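Glycosyl hydrolase family 26 (Bacteroides ovatus, PDB 4ZXO) probably hydrolyses the beta-1,4-mannosidic bonds of galactomannan as a family 26 beta-mannanase with a TIM-barrel fold. Local coordinates at residues A[99-104]-A[160-165]; A[203-208]-A[226-231]; A[221-226]-A[262-267]; A[232-237]-A[266-271]. All blocks are in the same frame, centred on the assembly; numbering follows the deposited sequence.

Contact 1. Residues A[99-104]-A[160-165]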
loop_
_atom_site.group_PDB
_atom_site.type_symbol
_atom_site.label_atom_id
_atom_site.label_comp_id
_atom_site.label_asym_id
_atom_site.label_seq_id
_atom_site.Cartn_x
_atom_site.Cartn_y
_atom_site.Cartn_z
ATOM N N SER A 99 4.950 1.340 3.184
ATOM C CA SER A 99 3.744 0.527 3.215
ATOM C C SER A 99 4.070 -0.894 2.790
ATOM O O SER A 99 5.016 -1.118 2.017
ATOM C CB SER A 99 2.665 1.120 2.294
ATOM O OG SER A 99 1.465 0.344 2.399
ATOM N N LEU A 100 3.362 -1.874 3.336
ATOM C CA LEU A 100 3.598 -3.285 2.968
ATOM C C LEU A 100 2.285 -3.934 2.568
ATOM O O LEU A 100 1.296 -3.822 3.336
ATOM C CB LEU A 100 4.190 -4.069 4.150
ATOM C CG LEU A 100 5.568 -3.533 4.535
ATOM C CD1 LEU A 100 5.982 -4.194 5.861
ATOM C CD2 LEU A 100 6.628 -3.857 3.480
ATOM N N SER A 101 2.260 -4.567 1.408
ATOM C CA SER A 101 1.129 -5.394 1.041
ATOM C C SER A 101 1.474 -6.865 1.291
ATOM O O SER A 101 2.604 -7.185 1.676
ATOM C CB SER A 101 0.739 -5.157 -0.423
ATOM O OG SER A 101 1.893 -5.161 -1.233
ATOM N N TRP A 102 0.509 -7.756 1.095
ATOM C CA TRP A 102 0.725 -9.166 1.440
ATOM C C TRP A 102 -0.011 -10.044 0.458
ATOM O O TRP A 102 -1.188 -10.428 0.703
ATOM C CB TRP A 102 0.209 -9.451 2.888
ATOM C CG TRP A 102 0.638 -10.787 3.434
ATOM C CD1 TRP A 102 1.691 -11.573 3.012
ATOM C CD2 TRP A 102 0.033 -11.474 4.527
ATOM N NE1 TRP A 102 1.745 -12.726 3.778
ATOM C CE2 TRP A 102 0.739 -12.690 4.705
ATOM C CE3 TRP A 102 -1.064 -11.197 5.342
ATOM C CZ2 TRP A 102 0.405 -13.632 5.686
ATOM C CZ3 TRP A 102 -1.399 -12.127 6.349
ATOM C CH2 TRP A 102 -0.648 -13.344 6.522
ATOM N N HIS A 103 0.661 -10.380 -0.643
ATOM C CA HIS A 103 0.057 -11.338 -1.568
ATOM C C HIS A 103 0.304 -12.772 -1.026
ATOM O O HIS A 103 1.196 -13.534 -1.504
ATOM C CB HIS A 103 0.632 -11.165 -2.985
ATOM C CG HIS A 103 0.096 -9.977 -3.707
ATOM N ND1 HIS A 103 0.538 -8.686 -3.475
ATOM C CD2 HIS A 103 -0.790 -9.894 -4.727
ATOM C CE1 HIS A 103 -0.072 -7.861 -4.319
ATOM N NE2 HIS A 103 -0.892 -8.568 -5.078
ATOM N N VAL A 104 -0.490 -13.111 -0.015
ATOM C CA VAL A 104 -0.308 -14.344 0.747
ATOM C C VAL A 104 -0.794 -15.557 -0.043
ATOM O O VAL A 104 -1.787 -15.495 -0.807
ATOM C CB VAL A 104 -1.064 -14.211 2.098
ATOM C CG1 VAL A 104 -2.551 -13.802 1.902
ATOM C CG2 VAL A 104 -0.943 -15.412 3.035
ATOM N N VAL A 160 2.567 1.239 7.111
ATOM C CA VAL A 160 1.150 1.081 6.754
ATOM C C VAL A 160 0.994 -0.298 6.142
ATOM O O VAL A 160 1.473 -0.539 5.042
ATOM C CB VAL A 160 0.657 2.159 5.790
ATOM C CG1 VAL A 160 -0.830 1.903 5.366
ATOM C CG2 VAL A 160 0.834 3.547 6.437
ATOM N N PHE A 161 0.336 -1.209 6.850
ATOM C CA PHE A 161 0.211 -2.594 6.392
ATOM C C PHE A 161 -1.177 -2.734 5.731
ATOM O O PHE A 161 -2.200 -2.277 6.302
ATOM C CB PHE A 161 0.360 -3.530 7.574
ATOM C CG PHE A 161 0.243 -4.999 7.250
ATOM C CD1 PHE A 161 0.948 -5.560 6.185
ATOM C CD2 PHE A 161 -0.527 -5.839 8.075
ATOM C CE1 PHE A 161 0.829 -6.938 5.889
ATOM C CE2 PHE A 161 -0.601 -7.232 7.806
ATOM C CZ PHE A 161 0.083 -7.772 6.728
ATOM N N ARG A 162 -1.196 -3.281 4.522
ATOM C CA ARG A 162 -2.395 -3.264 3.665
ATOM C C ARG A 162 -2.705 -4.657 3.179
ATOM O O ARG A 162 -2.574 -4.939 1.968
ATOM C CB ARG A 162 -2.115 -2.299 2.475
ATOM C CG ARG A 162 -3.294 -1.999 1.627
ATOM C CD ARG A 162 -2.926 -0.944 0.587
ATOM N NE ARG A 162 -1.904 -1.402 -0.341
ATOM C CZ ARG A 162 -2.171 -1.955 -1.547
ATOM N NH1 ARG A 162 -3.441 -2.219 -1.914
ATOM N NH2 ARG A 162 -1.168 -2.327 -2.354
ATOM N N PRO A 163 -3.109 -5.558 4.067
ATOM C CA PRO A 163 -3.394 -6.934 3.663
ATOM C C PRO A 163 -4.815 -7.015 3.056
ATOM O O PRO A 163 -5.586 -6.059 3.184
ATOM C CB PRO A 163 -3.338 -7.701 4.998
ATOM C CG PRO A 163 -3.898 -6.678 5.981
ATOM C CD PRO A 163 -3.216 -5.385 5.534
ATOM N N TRP A 164 -5.154 -8.144 2.449
ATOM C CA TRP A 164 -6.560 -8.431 2.078
ATOM C C TRP A 164 -7.115 -7.371 1.140
ATOM O O TRP A 164 -8.281 -6.954 1.226
ATOM C CB TRP A 164 -7.466 -8.525 3.326
ATOM C CG TRP A 164 -6.876 -9.362 4.453
ATOM C CD1 TRP A 164 -6.659 -8.958 5.754
ATOM C CD2 TRP A 164 -6.367 -10.707 4.360
ATOM N NE1 TRP A 164 -6.062 -9.967 6.470
ATOM C CE2 TRP A 164 -5.863 -11.047 5.647
ATOM C CE3 TRP A 164 -6.258 -11.645 3.304
ATOM C CZ2 TRP A 164 -5.316 -12.300 5.924
ATOM C CZ3 TRP A 164 -5.700 -12.889 3.587
ATOM C CH2 TRP A 164 -5.218 -13.185 4.875
ATOM N N HIS A 165 -6.273 -6.923 0.228
ATOM C CA HIS A 165 -6.644 -5.814 -0.658
ATOM C C HIS A 165 -7.551 -6.255 -1.832
ATOM O O HIS A 165 -7.684 -7.436 -2.150
ATOM C CB HIS A 165 -5.351 -5.121 -1.150
ATOM C CG HIS A 165 -4.497 -5.948 -2.052
ATOM N ND1 HIS A 165 -3.933 -7.155 -1.675
ATOM C CD2 HIS A 165 -4.021 -5.674 -3.297
ATOM C CE1 HIS A 165 -3.196 -7.608 -2.679
ATOM N NE2 HIS A 165 -3.220 -6.716 -3.667
HETATM O O HOH W 1 0.998 -0.940 0.039
HETATM O O HOH W 2 2.048 -2.537 -1.971
HETATM O O HOH W 3 -2.153 -7.150 0.546
HETATM O O HOH W 4 -3.302 -10.237 2.545
#
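W102 and W164 lie side by side and point the same way. Their six-membered rings are turned 56° against each other, neither stacked nor edge-to-face, with CZ3 of W102 3.9 Å from CZ2 of W164. CB of W102 points toward 160-165 with CG anti to the backbone N (chi1 -168°), and CE3 of the indole meets CZ of F161 at 3.9 Å near the plane of the phenyl ring. V104 lies with CB over one face of the W102 ring and CG1 3.7 Å from CZ3 of W164.

Beyond the strand ends, on the side of S101 and R162, the histidines cross in an offset edge-to-face pair, planes 75° apart: H165 turns its edge to the face of H103, and its CE1 sits 3.4 Å above the H103 ring plane, toward the rim. NE and NH2 of R162 each meet a water at the edge of the guanidinium, in its plane, while E270 and D235 hold the group by salt bridges. One water leads to S99 OG, the other to S101 OG, which D64 holds together with ND1 of H103.

V160 O takes two donors from opposite faces of its plane, S99 OG at 2.8 Å and L100 N at 2.9 Å, and R162 N returns a bond of 2.8 Å to L100 O.

These are adjacent parallel strands of the barrel. Strand 203-207 continues the sheet beyond strand 159-162; on the barrel's outer side, helix 132-147 packs on L100, W102 and V104, and helix 181-197 on F161, P163 and W164.

Contact 2. Residues A[203-208]-A[226-231]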
loop_
_atom_site.group_PDB
_atom_site.type_symbol
_atom_site.label_atom_id
_atom_site.label_comp_id
_atom_site.label_asym_id
_atom_site.label_seq_id
_atom_site.Cartn_x
_atom_site.Cartn_y
_atom_site.Cartn_z
ATOM N N VAL A 203 2.199 -0.600 13.469
ATOM C CA VAL A 203 1.425 -0.771 12.263
ATOM C C VAL A 203 0.166 0.095 12.224
ATOM O O VAL A 203 -0.562 0.179 13.214
ATOM C CB VAL A 203 1.049 -2.245 12.101
ATOM C CG1 VAL A 203 0.280 -2.468 10.822
ATOM C CG2 VAL A 203 2.303 -3.051 12.056
ATOM N N LEU A 204 -0.058 0.707 11.071
ATOM C CA LEU A 204 -1.340 1.316 10.709
ATOM C C LEU A 204 -1.957 0.399 9.669
ATOM O O LEU A 204 -1.257 -0.019 8.762
ATOM C CB LEU A 204 -1.167 2.701 10.102
ATOM C CG LEU A 204 -0.478 3.659 11.087
ATOM C CD1 LEU A 204 -0.258 4.998 10.437
ATOM C CD2 LEU A 204 -1.321 3.806 12.350
ATOM N N LEU A 205 -3.245 0.125 9.753
ATOM C CA LEU A 205 -3.869 -0.795 8.784
ATOM C C LEU A 205 -4.636 -0.055 7.707
ATOM O O LEU A 205 -5.423 0.843 8.014
ATOM C CB LEU A 205 -4.832 -1.767 9.530
ATOM C CG LEU A 205 -4.096 -2.733 10.446
ATOM C CD1 LEU A 205 -5.121 -3.611 11.192
ATOM C CD2 LEU A 205 -3.054 -3.608 9.693
ATOM N N ALA A 206 -4.456 -0.430 6.442
ATOM C CA ALA A 206 -5.147 0.249 5.338
ATOM C C ALA A 206 -6.082 -0.734 4.626
ATOM O O ALA A 206 -5.696 -1.886 4.307
ATOM C CB ALA A 206 -4.120 0.825 4.304
ATOM N N TYR A 207 -7.274 -0.235 4.362
ATOM C CA TYR A 207 -8.340 -0.930 3.664
ATOM C C TYR A 207 -8.321 -0.486 2.217
ATOM O O TYR A 207 -8.196 0.723 1.968
ATOM C CB TYR A 207 -9.642 -0.545 4.357
ATOM C CG TYR A 207 -10.960 -1.086 3.878
ATOM C CD1 TYR A 207 -11.358 -2.395 4.197
ATOM C CD2 TYR A 207 -11.882 -0.242 3.220
ATOM C CE1 TYR A 207 -12.621 -2.871 3.838
ATOM C CE2 TYR A 207 -13.139 -0.698 2.846
ATOM C CZ TYR A 207 -13.527 -2.015 3.199
ATOM O OH TYR A 207 -14.747 -2.537 2.857
ATOM N N SER A 208 -8.399 -1.401 1.237
ATOM C CA SER A 208 -8.107 -0.960 -0.155
ATOM C C SER A 208 -8.785 -1.786 -1.257
ATOM O O SER A 208 -8.125 -2.445 -2.069
ATOM C CB SER A 208 -6.562 -0.915 -0.382
ATOM O OG SER A 208 -5.926 -2.181 -0.239
ATOM N N ASP A 226 -13.936 0.854 12.514
ATOM C CA ASP A 226 -13.074 1.989 12.812
ATOM C C ASP A 226 -11.995 1.681 13.820
ATOM O O ASP A 226 -10.980 2.409 13.914
ATOM C CB ASP A 226 -13.912 3.159 13.324
ATOM C CG ASP A 226 -14.758 3.766 12.249
ATOM O OD1 ASP A 226 -14.449 3.651 11.050
ATOM O OD2 ASP A 226 -15.729 4.437 12.609
ATOM N N ASP A 227 -12.232 0.663 14.632
ATOM C CA ASP A 227 -11.261 0.271 15.653
ATOM C C ASP A 227 -10.111 -0.602 15.078
ATOM O O ASP A 227 -9.139 -0.934 15.782
ATOM C CB ASP A 227 -11.992 -0.501 16.762
ATOM C CG ASP A 227 -12.689 -1.764 16.245
ATOM O OD1 ASP A 227 -13.228 -1.784 15.104
ATOM O OD2 ASP A 227 -12.703 -2.749 17.009
ATOM N N ILE A 228 -10.240 -0.993 13.810
ATOM C CA ILE A 228 -9.226 -1.820 13.155
ATOM C C ILE A 228 -8.507 -1.018 12.075
ATOM O O ILE A 228 -7.277 -1.050 11.984
ATOM C CB ILE A 228 -9.884 -3.102 12.555
ATOM C CG1 ILE A 228 -10.326 -4.014 13.713
ATOM C CG2 ILE A 228 -8.926 -3.835 11.638
ATOM C CD1 ILE A 228 -11.147 -5.190 13.281
ATOM N N ILE A 229 -9.273 -0.310 11.242
ATOM C CA ILE A 229 -8.713 0.344 10.059
ATOM C C ILE A 229 -8.261 1.753 10.417
ATOM O O ILE A 229 -8.949 2.478 11.131
ATOM C CB ILE A 229 -9.737 0.405 8.911
ATOM C CG1 ILE A 229 -10.132 -1.037 8.460
ATOM C CG2 ILE A 229 -9.153 1.207 7.720
ATOM C CD1 ILE A 229 -8.897 -1.896 7.958
ATOM N N ASP A 230 -7.092 2.125 9.923
ATOM C CA ASP A 230 -6.548 3.486 10.102
ATOM C C ASP A 230 -6.564 4.335 8.829
ATOM O O ASP A 230 -6.618 5.564 8.922
ATOM C CB ASP A 230 -5.104 3.404 10.607
ATOM C CG ASP A 230 -5.026 2.663 11.879
ATOM O OD1 ASP A 230 -5.623 3.138 12.858
ATOM O OD2 ASP A 230 -4.429 1.593 11.935
ATOM N N VAL A 231 -6.487 3.698 7.653
ATOM C CA VAL A 231 -6.372 4.441 6.384
ATOM C C VAL A 231 -7.366 3.858 5.400
ATOM O O VAL A 231 -7.402 2.631 5.219
ATOM C CB VAL A 231 -4.961 4.317 5.782
ATOM C CG1 VAL A 231 -4.897 5.012 4.383
ATOM C CG2 VAL A 231 -3.906 4.844 6.788
#
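D230 leans on the backbone of L204 and L205, and its side chain can be followed from CB to OD2 against them. CB sits 3.7 Å from L205 O. CG, anti to the carbonyl carbon at chi1 -58°, comes 3.9 Å from CD2 of L204, whose side chain crosses the aspartate at about a right angle. At the tip, OD2 offers its anti lone pair to L205 N, 2.9 Å away with a nearly straight N-H (165°), and also rests 3.3 Å from CA of L204. With an alanine here, L205 N would probably be left without this acceptor and the lead-in to the next strand would be less firmly tied.

Residues 226-230 form the loop that leads into strand 231-235, the parallel neighbour of strand 203-207 in the TIM barrel. L205 O is gripped twice, by D230 N at 2.8 Å in the carbonyl plane and by V231 N from a tilted approach. One step on, Y207 N bonds V231 O, and A206 and V231 meet CB to CB toward the barrel interior.

On the outer side, L205 pushes CD1 to 3.4 Å from I228 O and against CG2 of the same isoleucine, while CG2 of I229 packs 3.8 Å from CB of Y207. W188 of helix 181-197 touches both L205 and I229.

Contact 3. Residues A[221-226]-A[262-267]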
loop_
_atom_site.group_PDB
_atom_site.type_symbol
_atom_site.label_atom_id
_atom_site.label_comp_id
_atom_site.label_asym_id
_atom_site.label_seq_id
_atom_site.Cartn_x
_atom_site.Cartn_y
_atom_site.Cartn_z
ATOM N N GLU A 221 -19.233 -2.154 2.718
ATOM C CA GLU A 221 -20.004 -3.367 3.033
ATOM C C GLU A 221 -19.158 -4.401 3.792
ATOM O O GLU A 221 -19.659 -5.086 4.674
ATOM C CB GLU A 221 -20.529 -3.998 1.735
ATOM C CG GLU A 221 -21.480 -5.149 1.979
ATOM C CD GLU A 221 -21.229 -6.426 1.194
ATOM O OE1 GLU A 221 -20.151 -6.707 0.596
ATOM O OE2 GLU A 221 -22.193 -7.185 1.160
ATOM N N ARG A 222 -17.872 -4.502 3.433
ATOM C CA ARG A 222 -17.001 -5.481 4.088
ATOM C C ARG A 222 -15.952 -4.832 5.016
ATOM O O ARG A 222 -14.854 -5.421 5.290
ATOM C CB ARG A 222 -16.311 -6.349 3.018
ATOM C CG ARG A 222 -17.313 -7.210 2.310
ATOM C CD ARG A 222 -16.738 -8.246 1.363
ATOM N NE ARG A 222 -17.890 -9.065 0.953
ATOM C CZ ARG A 222 -17.829 -10.357 0.642
ATOM N NH1 ARG A 222 -16.647 -11.002 0.656
ATOM N NH2 ARG A 222 -18.965 -11.017 0.337
ATOM N N TYR A 223 -16.266 -3.635 5.474
ATOM C CA TYR A 223 -15.362 -2.880 6.333
ATOM C C TYR A 223 -15.370 -3.448 7.750
ATOM O O TYR A 223 -16.449 -3.544 8.363
ATOM C CB TYR A 223 -15.831 -1.422 6.349
ATOM C CG TYR A 223 -15.000 -0.459 7.138
ATOM C CD1 TYR A 223 -13.744 -0.057 6.732
ATOM C CD2 TYR A 223 -15.532 0.151 8.261
ATOM C CE1 TYR A 223 -13.016 0.819 7.452
ATOM C CE2 TYR A 223 -14.814 1.104 8.984
ATOM C CZ TYR A 223 -13.557 1.433 8.569
ATOM O OH TYR A 223 -12.875 2.388 9.306
ATOM N N PRO A 224 -14.167 -3.784 8.285
ATOM C CA PRO A 224 -14.130 -4.465 9.586
ATOM C C PRO A 224 -14.237 -3.502 10.779
ATOM O O PRO A 224 -14.305 -3.955 11.913
ATOM C CB PRO A 224 -12.773 -5.178 9.565
ATOM C CG PRO A 224 -11.889 -4.206 8.713
ATOM C CD PRO A 224 -12.842 -3.758 7.611
ATOM N N GLY A 225 -14.265 -2.201 10.547
ATOM C CA GLY A 225 -14.544 -1.287 11.635
ATOM C C GLY A 225 -13.472 -0.246 11.932
ATOM O O GLY A 225 -12.276 -0.422 11.631
ATOM N N ASP A 226 -13.936 0.854 12.514
ATOM C CA ASP A 226 -13.074 1.989 12.812
ATOM C C ASP A 226 -11.995 1.681 13.820
ATOM O O ASP A 226 -10.980 2.409 13.914
ATOM C CB ASP A 226 -13.912 3.159 13.324
ATOM C CG ASP A 226 -14.758 3.766 12.249
ATOM O OD1 ASP A 226 -14.449 3.651 11.050
ATOM O OD2 ASP A 226 -15.729 4.437 12.609
ATOM N N HIS A 262 -15.927 8.801 8.909
ATOM C CA HIS A 262 -15.304 7.922 9.877
ATOM C C HIS A 262 -14.005 8.482 10.458
ATOM O O HIS A 262 -13.300 7.763 11.181
ATOM C CB HIS A 262 -15.022 6.547 9.185
ATOM C CG HIS A 262 -16.262 5.785 8.864
ATOM N ND1 HIS A 262 -16.736 4.780 9.678
ATOM C CD2 HIS A 262 -17.195 5.959 7.899
ATOM C CE1 HIS A 262 -17.871 4.319 9.179
ATOM N NE2 HIS A 262 -18.161 5.008 8.094
ATOM N N ASP A 263 -13.672 9.733 10.110
ATOM C CA ASP A 263 -12.414 10.372 10.556
ATOM C C ASP A 263 -11.179 9.503 10.282
ATOM O O ASP A 263 -10.400 9.171 11.190
ATOM C CB ASP A 263 -12.465 10.746 12.047
ATOM C CG ASP A 263 -11.382 11.690 12.434
ATOM O OD1 ASP A 263 -10.871 12.450 11.566
ATOM O OD2 ASP A 263 -11.063 11.739 13.645
ATOM N N LYS A 264 -10.993 9.165 9.009
ATOM C CA LYS A 264 -9.820 8.423 8.564
ATOM C C LYS A 264 -9.186 9.202 7.455
ATOM O O LYS A 264 -9.917 9.743 6.614
ATOM C CB LYS A 264 -10.178 7.024 8.009
ATOM C CG LYS A 264 -10.981 6.176 9.012
ATOM C CD LYS A 264 -10.170 5.827 10.259
ATOM C CE LYS A 264 -10.945 4.836 11.152
ATOM N NZ LYS A 264 -10.225 4.718 12.480
ATOM N N PRO A 265 -7.845 9.209 7.389
ATOM C CA PRO A 265 -7.137 9.721 6.209
ATOM C C PRO A 265 -7.380 8.762 5.051
ATOM O O PRO A 265 -7.684 7.594 5.275
ATOM C CB PRO A 265 -5.675 9.704 6.654
ATOM C CG PRO A 265 -5.594 8.634 7.635
ATOM C CD PRO A 265 -6.917 8.610 8.364
ATOM N N ILE A 266 -7.149 9.264 3.846
ATOM C CA ILE A 266 -7.423 8.511 2.632
ATOM C C ILE A 266 -6.182 8.460 1.740
ATOM O O ILE A 266 -5.260 9.291 1.855
ATOM C CB ILE A 266 -8.611 9.131 1.863
ATOM C CG1 ILE A 266 -8.245 10.519 1.325
ATOM C CG2 ILE A 266 -9.869 9.132 2.783
ATOM C CD1 ILE A 266 -9.350 11.123 0.454
ATOM N N ALA A 267 -6.153 7.480 0.858
ATOM C CA ALA A 267 -5.019 7.334 -0.020
ATOM C C ALA A 267 -5.381 6.573 -1.291
ATOM O O ALA A 267 -6.249 5.713 -1.275
ATOM C CB ALA A 267 -3.855 6.583 0.704
#
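A single ring nitrogen, ND1 of H262, is shared between both oxygens of the D226 carboxylate. It lies 2.9 Å from OD1 and 3.1 Å from OD2, using the syn lone pair of each, yet the two flat groups are far from coplanar: ring and carboxylate planes stand 73° apart, and each oxygen is tilted somewhat from the imidazole plane. The carboxylate would probably favour a positive charge on this histidine.

Y223 OH bonds OD1 of D226 at 2.7 Å on the anti lone pair, so that OD1 accepts two bonds and the aspartate's rotation is fixed from both directions. Y223 also turns the edge of its ring to the face of H262, centroids 5.6 Å apart, with the planes at 69°.

K264 grips the same residue by its backbone. Its chain bends at chi2 (-65°), runs extended beyond, and brings NZ to 2.8 Å from D226 O, in the carbonyl plane on a lone pair; I229 O is a second acceptor for this ammonium. On the way CE passes 3.6 Å from the Y223 hydroxyl. G225, with its positive phi, adopts a backbone shape in which a side chain would jam against the carbonyl of P224, and its N lies over one face of the Y223 ring, toward the rim.

Helix 241-262 ends here in a Schellman motif, with D263 at positive phi, before the chain enters strand 266-271. The His-carboxylate hydrogen bond thus ties the loop leading into strand 231-235 to the end of helix 241-262, at the N-terminal end of the TIM barrel.

Contact 4. Residues A[232-237]-A[266-271]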
loop_
_atom_site.group_PDB
_atom_site.type_symbol
_atom_site.label_atom_id
_atom_site.label_comp_id
_atom_site.label_asym_id
_atom_site.label_seq_id
_atom_site.Cartn_x
_atom_site.Cartn_y
_atom_site.Cartn_z
ATOM N N LEU A 232 -8.166 4.703 4.771
ATOM C CA LEU A 232 -9.111 4.256 3.733
ATOM C C LEU A 232 -8.453 4.436 2.359
ATOM O O LEU A 232 -8.124 5.564 1.971
ATOM C CB LEU A 232 -10.430 5.050 3.805
ATOM C CG LEU A 232 -11.172 4.873 5.122
ATOM C CD1 LEU A 232 -12.454 5.766 5.107
ATOM C CD2 LEU A 232 -11.485 3.391 5.422
ATOM N N GLY A 233 -8.259 3.342 1.637
ATOM C CA GLY A 233 -7.608 3.427 0.341
ATOM C C GLY A 233 -8.450 2.847 -0.772
ATOM O O GLY A 233 -9.572 2.327 -0.573
ATOM N N THR A 234 -7.894 2.927 -1.970
ATOM C CA THR A 234 -8.517 2.260 -3.120
ATOM C C THR A 234 -7.403 1.980 -4.138
ATOM O O THR A 234 -6.369 2.683 -4.159
ATOM C CB THR A 234 -9.648 3.108 -3.743
ATOM O OG1 THR A 234 -10.347 2.327 -4.723
ATOM C CG2 THR A 234 -9.055 4.347 -4.438
ATOM N N ASP A 235 -7.585 0.917 -4.913
ATOM C CA ASP A 235 -6.671 0.556 -5.992
ATOM C C ASP A 235 -7.399 0.733 -7.324
ATOM O O ASP A 235 -8.359 -0.007 -7.607
ATOM C CB ASP A 235 -6.205 -0.923 -5.882
ATOM C CG ASP A 235 -5.350 -1.208 -4.668
ATOM O OD1 ASP A 235 -5.096 -0.284 -3.851
ATOM O OD2 ASP A 235 -4.937 -2.402 -4.549
ATOM N N VAL A 236 -6.958 1.671 -8.156
ATOM C CA VAL A 236 -7.631 1.942 -9.423
ATOM C C VAL A 236 -6.571 2.216 -10.473
ATOM O O VAL A 236 -5.788 3.163 -10.308
ATOM C CB VAL A 236 -8.611 3.184 -9.344
ATOM C CG1 VAL A 236 -9.299 3.393 -10.693
ATOM C CG2 VAL A 236 -9.610 3.054 -8.173
ATOM N N TYR A 237 -6.520 1.369 -11.514
ATOM C CA TYR A 237 -5.550 1.537 -12.611
ATOM C C TYR A 237 -6.205 2.093 -13.872
ATOM O O TYR A 237 -7.410 1.942 -14.079
ATOM C CB TYR A 237 -4.881 0.187 -12.948
ATOM C CG TYR A 237 -3.854 -0.217 -11.907
ATOM C CD1 TYR A 237 -2.483 0.049 -12.082
ATOM C CD2 TYR A 237 -4.258 -0.854 -10.755
ATOM C CE1 TYR A 237 -1.556 -0.322 -11.126
ATOM C CE2 TYR A 237 -3.333 -1.218 -9.775
ATOM C CZ TYR A 237 -1.991 -0.939 -9.957
ATOM O OH TYR A 237 -1.086 -1.315 -8.986
ATOM N N ILE A 266 -7.149 9.264 3.846
ATOM C CA ILE A 266 -7.423 8.511 2.632
ATOM C C ILE A 266 -6.182 8.460 1.740
ATOM O O ILE A 266 -5.260 9.291 1.855
ATOM C CB ILE A 266 -8.611 9.131 1.863
ATOM C CG1 ILE A 266 -8.245 10.519 1.325
ATOM C CG2 ILE A 266 -9.869 9.132 2.783
ATOM C CD1 ILE A 266 -9.350 11.123 0.454
ATOM N N ALA A 267 -6.153 7.480 0.858
ATOM C CA ALA A 267 -5.019 7.334 -0.020
ATOM C C ALA A 267 -5.381 6.573 -1.291
ATOM O O ALA A 267 -6.249 5.713 -1.275
ATOM C CB ALA A 267 -3.855 6.583 0.704
ATOM N N LEU A 268 -4.680 6.891 -2.369
ATOM C CA LEU A 268 -4.776 6.103 -3.585
ATOM C C LEU A 268 -3.636 5.086 -3.509
ATOM O O LEU A 268 -2.482 5.405 -3.771
ATOM C CB LEU A 268 -4.708 7.017 -4.806
ATOM C CG LEU A 268 -4.749 6.363 -6.195
ATOM C CD1 LEU A 268 -5.925 5.373 -6.418
ATOM C CD2 LEU A 268 -4.791 7.449 -7.247
ATOM N N THR A 269 -3.957 3.909 -2.969
ATOM C CA THR A 269 -2.939 2.984 -2.497
ATOM C C THR A 269 -2.285 2.185 -3.638
ATOM O O THR A 269 -1.179 1.665 -3.456
ATOM C CB THR A 269 -3.520 2.027 -1.404
ATOM O OG1 THR A 269 -4.798 1.526 -1.820
ATOM C CG2 THR A 269 -3.701 2.851 -0.111
ATOM N N GLU A 270 -2.959 2.077 -4.785
ATOM C CA GLU A 270 -2.306 1.585 -6.021
ATOM C C GLU A 270 -2.944 2.317 -7.192
ATOM O O GLU A 270 -4.172 2.430 -7.256
ATOM C CB GLU A 270 -2.501 0.088 -6.289
ATOM C CG GLU A 270 -1.813 -0.834 -5.351
ATOM C CD GLU A 270 -1.900 -2.275 -5.772
ATOM O OE1 GLU A 270 -2.040 -2.571 -6.976
ATOM O OE2 GLU A 270 -1.819 -3.157 -4.898
ATOM N N THR A 271 -2.147 2.771 -8.146
ATOM C CA THR A 271 -2.633 3.236 -9.406
ATOM C C THR A 271 -1.491 3.161 -10.414
ATOM O O THR A 271 -0.370 2.685 -10.107
ATOM C CB THR A 271 -3.187 4.688 -9.317
ATOM O OG1 THR A 271 -3.954 4.996 -10.505
ATOM C CG2 THR A 271 -2.107 5.677 -9.124
#
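Y237 OH reaches 2.6 Å to OE1 of E270, arriving on the anti side and 27° out of the carboxylate plane. The same tyrosine ring has CA of T271 over its centre, 4.0 Å above the plane. A phenylalanine in place of Y237 would probably leave OE1 without this donor and the E270 carboxylate less firmly fixed in rotation.

Next to it the carboxylates of D235 and E270 lie stacked, planes 30° apart, with OD2 of D235 only 3.2 Å from OE2 of E270. R162 bridges this like-charged pair with a salt bridge to each. T269 OG1, set by chi1 of 45° between its backbone N and carbonyl carbon, donates to D235 OD1 at 2.7 Å and so fixes the other oxygen.

Behind this layer the backbones run parallel. A267 N bonds L232 O, T269 N bonds T234 O, and V236 N bonds E270 O, while T271 OG1 adds a side-chain bond of 2.6 Å to V236 O. G233 leaves room where a CB would run into CG2 of T269.

Helix 241-262 connects the two strands and packs on L232, T234, I266 and L268: a beta-alpha-beta crossover of the TIM barrel, whose C-terminal strand ends carry the active site in this clan of glycoside hydrolases.

Contacts 1, 2 and 4 follow one another round the barrel, through strands 97-101, 159-162, 203-207, 231-235 and 266-271. Contact 1 meets contact 2 at F161, whose N lies 2.8 Å from L204 O, and contact 2 meets contact 4 where Y207 O faces G233 N. Over the barrel interior, R162 of contact 1 joins contact 4, with NH2 2.8 Å from OE2 of E270 and NH1 3.0 Å from OD2 of D235; this C-terminal end of the strands is where the substrate cleft of family 26 enzymes would be expected. Contact 3 lies at the other end, its centre about 15 Å from that of contact 1 and about 7 Å from that of contact 2, with which it shares D226.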